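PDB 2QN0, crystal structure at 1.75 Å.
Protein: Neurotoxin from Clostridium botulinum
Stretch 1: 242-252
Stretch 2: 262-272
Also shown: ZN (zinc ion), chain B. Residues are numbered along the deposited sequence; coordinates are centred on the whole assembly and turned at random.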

ATOM      1  N   ALA A 242       7.938   6.938   7.640  1.00 15.35           N
ATOM      2  CA  ALA A 242       6.712   7.640   7.264  1.00 16.44           C
ATOM      3  C   ALA A 242       6.723   9.058   7.833  1.00 17.92           C
ATOM      4  O   ALA A 242       7.184   9.282   8.953  1.00 15.96           O
ATOM      5  N   ILE A 243       6.227  10.012   7.052  1.00 18.63           N
ATOM      6  CA  ILE A 243       6.166  11.407   7.491  1.00 20.10           C
ATOM      7  C   ILE A 243       4.784  11.648   8.087  1.00 20.14           C
ATOM      8  O   ILE A 243       3.776  11.271   7.489  1.00 19.33           O
ATOM      9  N   PRO A 244       4.714  12.271   9.276  1.00 20.61           N
ATOM     10  CA  PRO A 244       3.419  12.534   9.910  1.00 21.35           C
ATOM     11  C   PRO A 244       2.471  13.264   8.959  1.00 22.79           C
ATOM     12  O   PRO A 244       2.898  14.114   8.175  1.00 20.05           O
ATOM     13  N   ASN A 245       1.186  12.933   9.035  1.00 23.84           N
ATOM     14  CA  ASN A 245       0.191  13.546   8.161  1.00 28.35           C
ATOM     15  C   ASN A 245       0.005  15.049   8.367  1.00 28.41           C
ATOM     16  O   ASN A 245      -0.632  15.711   7.549  1.00 28.58           O
ATOM     17  N   ASP A 246       0.561  15.591   9.448  1.00 27.72           N
ATOM     18  CA  ASP A 246       0.436  17.023   9.716  1.00 29.40           C
ATOM     19  C   ASP A 246       1.467  17.844   8.944  1.00 27.65           C
ATOM     20  O   ASP A 246       1.462  19.074   9.002  1.00 26.76           O
ATOM     21  N   GLN A 247       2.357  17.158   8.233  1.00 23.93           N
ATOM     22  CA  GLN A 247       3.381  17.822   7.425  1.00 21.60           C
ATOM     23  C   GLN A 247       2.782  17.985   6.033  1.00 20.97           C
ATOM     24  O   GLN A 247       2.697  17.029   5.270  1.00 17.37           O
ATOM     25  N   THR A 248       2.378  19.205   5.701  1.00 19.05           N
ATOM     26  CA  THR A 248       1.717  19.457   4.425  1.00 18.21           C
ATOM     27  C   THR A 248       2.090  20.782   3.777  1.00 19.54           C
ATOM     28  O   THR A 248       2.744  21.625   4.387  1.00 16.92           O
ATOM     29  N   ILE A 249       1.658  20.948   2.530  1.00 17.95           N
ATOM     30  CA  ILE A 249       1.848  22.188   1.792  1.00 17.00           C
ATOM     31  C   ILE A 249       0.470  22.524   1.218  1.00 19.84           C
ATOM     32  O   ILE A 249      -0.153  21.696   0.549  1.00 19.02           O
ATOM     33  N   SER A 250      -0.026  23.724   1.508  1.00 17.68           N
ATOM     34  CA  SER A 250      -1.347  24.127   1.031  1.00 17.34           C
ATOM     35  C   SER A 250      -1.368  24.280  -0.481  1.00 18.24           C
ATOM     36  O   SER A 250      -0.615  25.072  -1.051  1.00 17.99           O
ATOM     37  N   SER A 251      -2.248  23.515  -1.123  1.00 18.79           N
ATOM     38  CA  SER A 251      -2.348  23.509  -2.577  1.00 19.77           C
ATOM     39  C   SER A 251      -3.799  23.535  -3.050  1.00 18.08           C
ATOM     40  O   SER A 251      -4.723  23.700  -2.259  1.00 20.02           O
ATOM     41  N   VAL A 252      -3.977  23.353  -4.354  1.00 20.92           N
ATOM     42  CA  VAL A 252      -5.305  23.330  -4.953  1.00 22.20           C
ATOM     43  C   VAL A 252      -5.376  22.257  -6.032  1.00 23.24           C
ATOM     44  O   VAL A 252      -4.360  21.815  -6.562  1.00 23.95           O
ATOM     45  N   ASN A 262      -8.917  24.341  -2.507  1.00 37.97           N
ATOM     46  CA  ASN A 262      -7.717  24.146  -1.703  1.00 37.26           C
ATOM     47  C   ASN A 262      -7.652  22.816  -0.950  1.00 34.67           C
ATOM     48  O   ASN A 262      -8.662  22.290  -0.486  1.00 33.45           O
ATOM     49  N   VAL A 263      -6.442  22.282  -0.834  1.00 30.52           N
ATOM     50  CA  VAL A 263      -6.215  21.019  -0.148  1.00 27.66           C
ATOM     51  C   VAL A 263      -4.847  21.043   0.524  1.00 24.91           C
ATOM     52  O   VAL A 263      -3.938  21.736   0.068  1.00 24.69           O
ATOM     53  N   LYS A 264      -4.708  20.298   1.614  1.00 22.99           N
ATOM     54  CA  LYS A 264      -3.431  20.223   2.314  1.00 24.49           C
ATOM     55  C   LYS A 264      -2.699  18.985   1.818  1.00 24.78           C
ATOM     56  O   LYS A 264      -2.965  17.871   2.276  1.00 24.99           O
ATOM     57  N   LEU A 265      -1.786  19.187   0.873  1.00 21.43           N
ATOM     58  CA  LEU A 265      -1.015  18.092   0.291  1.00 19.50           C
ATOM     59  C   LEU A 265       0.020  17.560   1.278  1.00 19.64           C
ATOM     60  O   LEU A 265       0.968  18.259   1.645  1.00 16.57           O
ATOM     61  N   GLU A 266      -0.169  16.317   1.705  1.00 17.03           N
ATOM     62  CA  GLU A 266       0.748  15.696   2.655  1.00 17.28           C
ATOM     63  C   GLU A 266       2.088  15.360   2.023  1.00 17.08           C
ATOM     64  O   GLU A 266       2.156  14.938   0.865  1.00 15.18           O
ATOM     65  N   TYR A 267       3.161  15.547   2.786  1.00 13.52           N
ATOM     66  CA  TYR A 267       4.486  15.239   2.283  1.00 12.86           C
ATOM     67  C   TYR A 267       4.586  13.737   2.010  1.00 13.28           C
ATOM     68  O   TYR A 267       5.360  13.304   1.163  1.00 12.69           O
ATOM     69  N   ALA A 268       3.791  12.952   2.729  1.00 13.72           N
ATOM     70  CA  ALA A 268       3.777  11.501   2.535  1.00 14.11           C
ATOM     71  C   ALA A 268       3.316  11.187   1.109  1.00 14.03           C
ATOM     72  O   ALA A 268       3.817  10.257   0.469  1.00 14.73           O
ATOM     73  N   GLU A 269       2.357  11.966   0.615  1.00 13.13           N
ATOM     74  CA  GLU A 269       1.843  11.774  -0.737  1.00 13.98           C
ATOM     75  C   GLU A 269       2.890  12.194  -1.761  1.00 13.70           C
ATOM     76  O   GLU A 269       3.061  11.552  -2.798  1.00 12.39           O
ATOM     77  N   ILE A 270       3.586  13.287  -1.470  1.00 14.22           N
ATOM     78  CA  ILE A 270       4.615  13.782  -2.370  1.00 13.17           C
ATOM     79  C   ILE A 270       5.703  12.728  -2.580  1.00 12.15           C
ATOM     80  O   ILE A 270       6.173  12.529  -3.701  1.00 14.29           O
ATOM     81  N   TYR A 271       6.106  12.047  -1.512  1.00 11.70           N
ATOM     82  CA  TYR A 271       7.130  11.019  -1.651  1.00 11.78           C
ATOM     83  C   TYR A 271       6.598   9.773  -2.353  1.00 12.36           C
ATOM     84  O   TYR A 271       7.295   9.172  -3.170  1.00 13.01           O
ATOM     85  N   ALA A 272       5.368   9.384  -2.038  1.00 10.96           N
ATOM     86  CA  ALA A 272       4.775   8.206  -2.675  1.00 11.44           C
ATOM     87  C   ALA A 272       4.653   8.427  -4.187  1.00 13.39           C
ATOM     88  O   ALA A 272       4.859   7.506  -4.985  1.00 13.00           O
TER

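The contact is an antiparallel pairing of two β-strands, 248-252 and 262-266, extended by the loop before the first strand, which packs against the start of the helix following the second. Backbone hydrogen bonds set the register: Ile 249 N to Leu 265 O (2.9 Å) and Leu 265 N to Ile 249 O (3.0 Å) form one reciprocal pair, Ser 251 N to Val 263 O (2.7 Å) and Val 263 N to Ser 251 O (2.6 Å) the next. Tyr 267 N to Gln 247 O (2.9 Å) carries the ladder to the first residue of the helix, just past Glu 266 at the N-cap position.

Alternation along the strands sorts the side chains onto two faces. Ile 249, Ser 251, Val 263 and Leu 265 share one. Ile 249 (t, t) lays CG2 3.8 Å from CB of Leu 265 (t, p) and 4.1 Å from CD1 of Ile 270 (m, t), so the strand pair and the helix meet around this methyl. Ser 251 (m) brings OG to 3.7 Å from Leu 265 CB, and its CB lies 4.2 Å from CG1 of Val 263 (p).

Tyr 267 (chi1 m) points toward the first stretch and has the largest area covered by it. Gln 247 C and Thr 248 N lie over one face of its ring, while CE1 approaches Ile 249 CB at 3.9 Å. The buried Ile 243 (m, m) also points inward: its CG2 is 4.1 Å from Tyr 267 CB, and its CG1 meets the ring edge of Tyr 271 (chi1 m) at CD2, 4.3 Å away.

The other face carries Thr 248, Ser 250, Val 252, Asn 262, Lys 264 and Glu 266, and is more open. Thr 248 (p) places CG2 4.0 Å from Glu 266 CG and OG1 3.9 Å from CB of Lys 264, whose extended end leads away. Val 252 (m) sets CG1 4.3 Å from CB of Asn 262. The end of Glu 266 (m, t) comes nearer to the first stretch, with OE2 3.2 Å from Asn 245 CB.

The type I turn from Pro 244 to Gln 247 is closed by Gln 247 N to Pro 244 O (3.1 Å); Gln 247 NE2 donates to Asp 246 OD1 (2.7 Å). Water 1 joins turn and helix, accepting from Ala 268 N (3.0 Å) and lying within donating reach of Pro 244 O (2.8 Å). Glu 269 (m, m) takes no part in the packing: its OE1 binds ZN at 2.1 Å, alongside water 2 and two atoms from elsewhere in the structure.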

ATOM      1  CB  ALA A 242       5.488   6.881   7.783  1.00 16.62           C
ATOM      2  CB  ILE A 243       6.354  12.386   6.308  1.00 21.45           C
ATOM      3  CG1 ILE A 243       7.645  12.062   5.550  1.00 24.52           C
ATOM      4  CG2 ILE A 243       6.369  13.827   6.824  1.00 20.81           C
ATOM      5  CD1 ILE A 243       8.902  12.248   6.355  1.00 26.95           C
ATOM      6  CB  PRO A 244       3.797  13.380  11.124  1.00 22.58           C
ATOM      7  CG  PRO A 244       5.156  12.868  11.472  1.00 21.73           C
ATOM      8  CD  PRO A 244       5.817  12.770  10.117  1.00 20.97           C
ATOM      9  CB  ASN A 245      -1.157  12.833   8.312  1.00 33.35           C
ATOM     10  CG  ASN A 245      -1.629  12.768   9.749  1.00 38.80           C
ATOM     11  OD1 ASN A 245      -1.715  13.788  10.436  1.00 41.17           O
ATOM     12  ND2 ASN A 245      -1.946  11.564  10.212  1.00 41.95           N
ATOM     13  CB  ASP A 246       0.567  17.306  11.218  1.00 33.65           C
ATOM     14  CG  ASP A 246       1.838  16.734  11.814  1.00 36.40           C
ATOM     15  OD1 ASP A 246       2.931  17.026  11.288  1.00 39.91           O
ATOM     16  OD2 ASP A 246       1.744  15.994  12.816  1.00 43.67           O
ATOM     17  CB  GLN A 247       4.644  16.963   7.372  1.00 20.61           C
ATOM     18  CG  GLN A 247       5.290  16.772   8.731  1.00 22.02           C
ATOM     19  CD  GLN A 247       5.662  18.096   9.375  1.00 24.65           C
ATOM     20  OE1 GLN A 247       6.431  18.874   8.815  1.00 28.17           O
ATOM     21  NE2 GLN A 247       5.116  18.358  10.554  1.00 26.31           N
ATOM     22  CB  THR A 248       0.197  19.507   4.632  1.00 20.10           C
ATOM     23  OG1 THR A 248      -0.112  20.608   5.500  1.00 20.76           O
ATOM     24  CG2 THR A 248      -0.307  18.232   5.285  1.00 17.65           C
ATOM     25  CB  ILE A 249       2.906  22.057   0.663  1.00 18.12           C
ATOM     26  CG1 ILE A 249       2.978  23.371  -0.122  1.00 14.78           C
ATOM     27  CG2 ILE A 249       2.579  20.879  -0.253  1.00 16.45           C
ATOM     28  CD1 ILE A 249       4.078  23.400  -1.164  1.00 17.10           C
ATOM     29  CB  SER A 250      -1.778  25.429   1.714  1.00 18.12           C
ATOM     30  OG  SER A 250      -2.013  25.197   3.092  1.00 20.94           O
ATOM     31  CB  SER A 251      -1.683  22.242  -3.128  1.00 21.70           C
ATOM     32  OG  SER A 251      -0.453  21.971  -2.475  1.00 25.62           O
ATOM     33  CB  VAL A 252      -5.664  24.683  -5.615  1.00 22.48           C
ATOM     34  CG1 VAL A 252      -5.658  25.800  -4.571  1.00 24.48           C
ATOM     35  CG2 VAL A 252      -4.690  24.985  -6.742  1.00 23.17           C
ATOM     36  CB  ASN A 262      -7.561  25.309  -0.718  1.00 42.30           C
ATOM     37  CG  ASN A 262      -8.779  25.494   0.157  1.00 45.93           C
ATOM     38  OD1 ASN A 262      -9.122  24.622   0.954  1.00 48.68           O
ATOM     39  ND2 ASN A 262      -9.443  26.635   0.012  1.00 47.84           N
ATOM     40  CB  VAL A 263      -6.253  19.835  -1.144  1.00 28.18           C
ATOM     41  CG1 VAL A 263      -5.187  20.023  -2.214  1.00 26.98           C
ATOM     42  CG2 VAL A 263      -6.030  18.524  -0.408  1.00 30.27           C
ATOM     43  CB  LYS A 264      -3.647  20.132   3.826  1.00 25.96           C
ATOM     44  CG  LYS A 264      -4.214  21.404   4.443  1.00 31.61           C
ATOM     45  CD  LYS A 264      -4.298  21.294   5.955  1.00 35.86           C
ATOM     46  CE  LYS A 264      -4.807  22.593   6.564  1.00 40.08           C
ATOM     47  NZ  LYS A 264      -4.878  22.527   8.051  1.00 42.55           N
ATOM     48  CB  LEU A 265      -0.322  18.565  -0.991  1.00 19.59           C
ATOM     49  CG  LEU A 265       0.538  17.539  -1.740  1.00 20.79           C
ATOM     50  CD1 LEU A 265      -0.313  16.327  -2.112  1.00 21.57           C
ATOM     51  CD2 LEU A 265       1.135  18.178  -2.982  1.00 20.95           C
ATOM     52  CB  GLU A 266       0.132  14.419   3.228  1.00 19.47           C
ATOM     53  CG  GLU A 266      -1.235  14.608   3.850  1.00 24.76           C
ATOM     54  CD  GLU A 266      -1.779  13.318   4.422  1.00 31.03           C
ATOM     55  OE1 GLU A 266      -1.550  12.256   3.807  1.00 34.88           O
ATOM     56  OE2 GLU A 266      -2.442  13.362   5.478  1.00 35.22           O
ATOM     57  CB  TYR A 267       5.550  15.689   3.290  1.00 12.94           C
ATOM     58  CG  TYR A 267       5.702  17.203   3.362  1.00 13.67           C
ATOM     59  CD1 TYR A 267       4.942  18.041   2.543  1.00 15.97           C
ATOM     60  CD2 TYR A 267       6.623  17.792   4.229  1.00 17.29           C
ATOM     61  CE1 TYR A 267       5.098  19.429   2.581  1.00 17.93           C
ATOM     62  CE2 TYR A 267       6.783  19.183   4.277  1.00 17.84           C
ATOM     63  CZ  TYR A 267       6.020  19.990   3.447  1.00 19.71           C
ATOM     64  OH  TYR A 267       6.189  21.356   3.472  1.00 18.55           O
ATOM     65  CB  ALA A 268       2.839  10.850   3.545  1.00 14.99           C
ATOM     66  CB  GLU A 269       0.569  12.596  -0.950  1.00 13.90           C
ATOM     67  CG  GLU A 269      -0.619  12.142  -0.117  1.00 13.61           C
ATOM     68  CD  GLU A 269      -0.991  10.700  -0.407  1.00 14.98           C
ATOM     69  OE1 GLU A 269      -0.491  10.164  -1.413  1.00 14.18           O
ATOM     70  OE2 GLU A 269      -1.781  10.115   0.359  1.00 15.12           O
ATOM     71  CB  ILE A 270       5.234  15.097  -1.825  1.00 14.96           C
ATOM     72  CG1 ILE A 270       4.193  16.221  -1.909  1.00 15.52           C
ATOM     73  CG2 ILE A 270       6.487  15.467  -2.621  1.00 14.23           C
ATOM     74  CD1 ILE A 270       4.675  17.569  -1.389  1.00 17.58           C
ATOM     75  CB  TYR A 271       7.711  10.641  -0.290  1.00 12.92           C
ATOM     76  CG  TYR A 271       8.835  11.561   0.149  1.00 15.73           C
ATOM     77  CD1 TYR A 271       9.847  11.928  -0.740  1.00 17.33           C
ATOM     78  CD2 TYR A 271       8.901  12.039   1.456  1.00 19.60           C
ATOM     79  CE1 TYR A 271      10.906  12.752  -0.332  1.00 19.11           C
ATOM     80  CE2 TYR A 271       9.951  12.860   1.872  1.00 20.88           C
ATOM     81  CZ  TYR A 271      10.947  13.209   0.976  1.00 20.81           C
ATOM     82  OH  TYR A 271      11.990  14.002   1.399  1.00 21.84           O
ATOM     83  CB  ALA A 272       3.405   7.918  -2.071  1.00 11.97           C
TER
HETATM   84 ZN    ZN B 431      -0.922   8.143  -1.342  1.00 16.27          ZN
HETATM   85  O   HOH W   1       2.836  13.883   5.386  1.00 20.81           O
HETATM   86  O   HOH W   2      -2.811   7.297  -1.120  1.00 15.79           O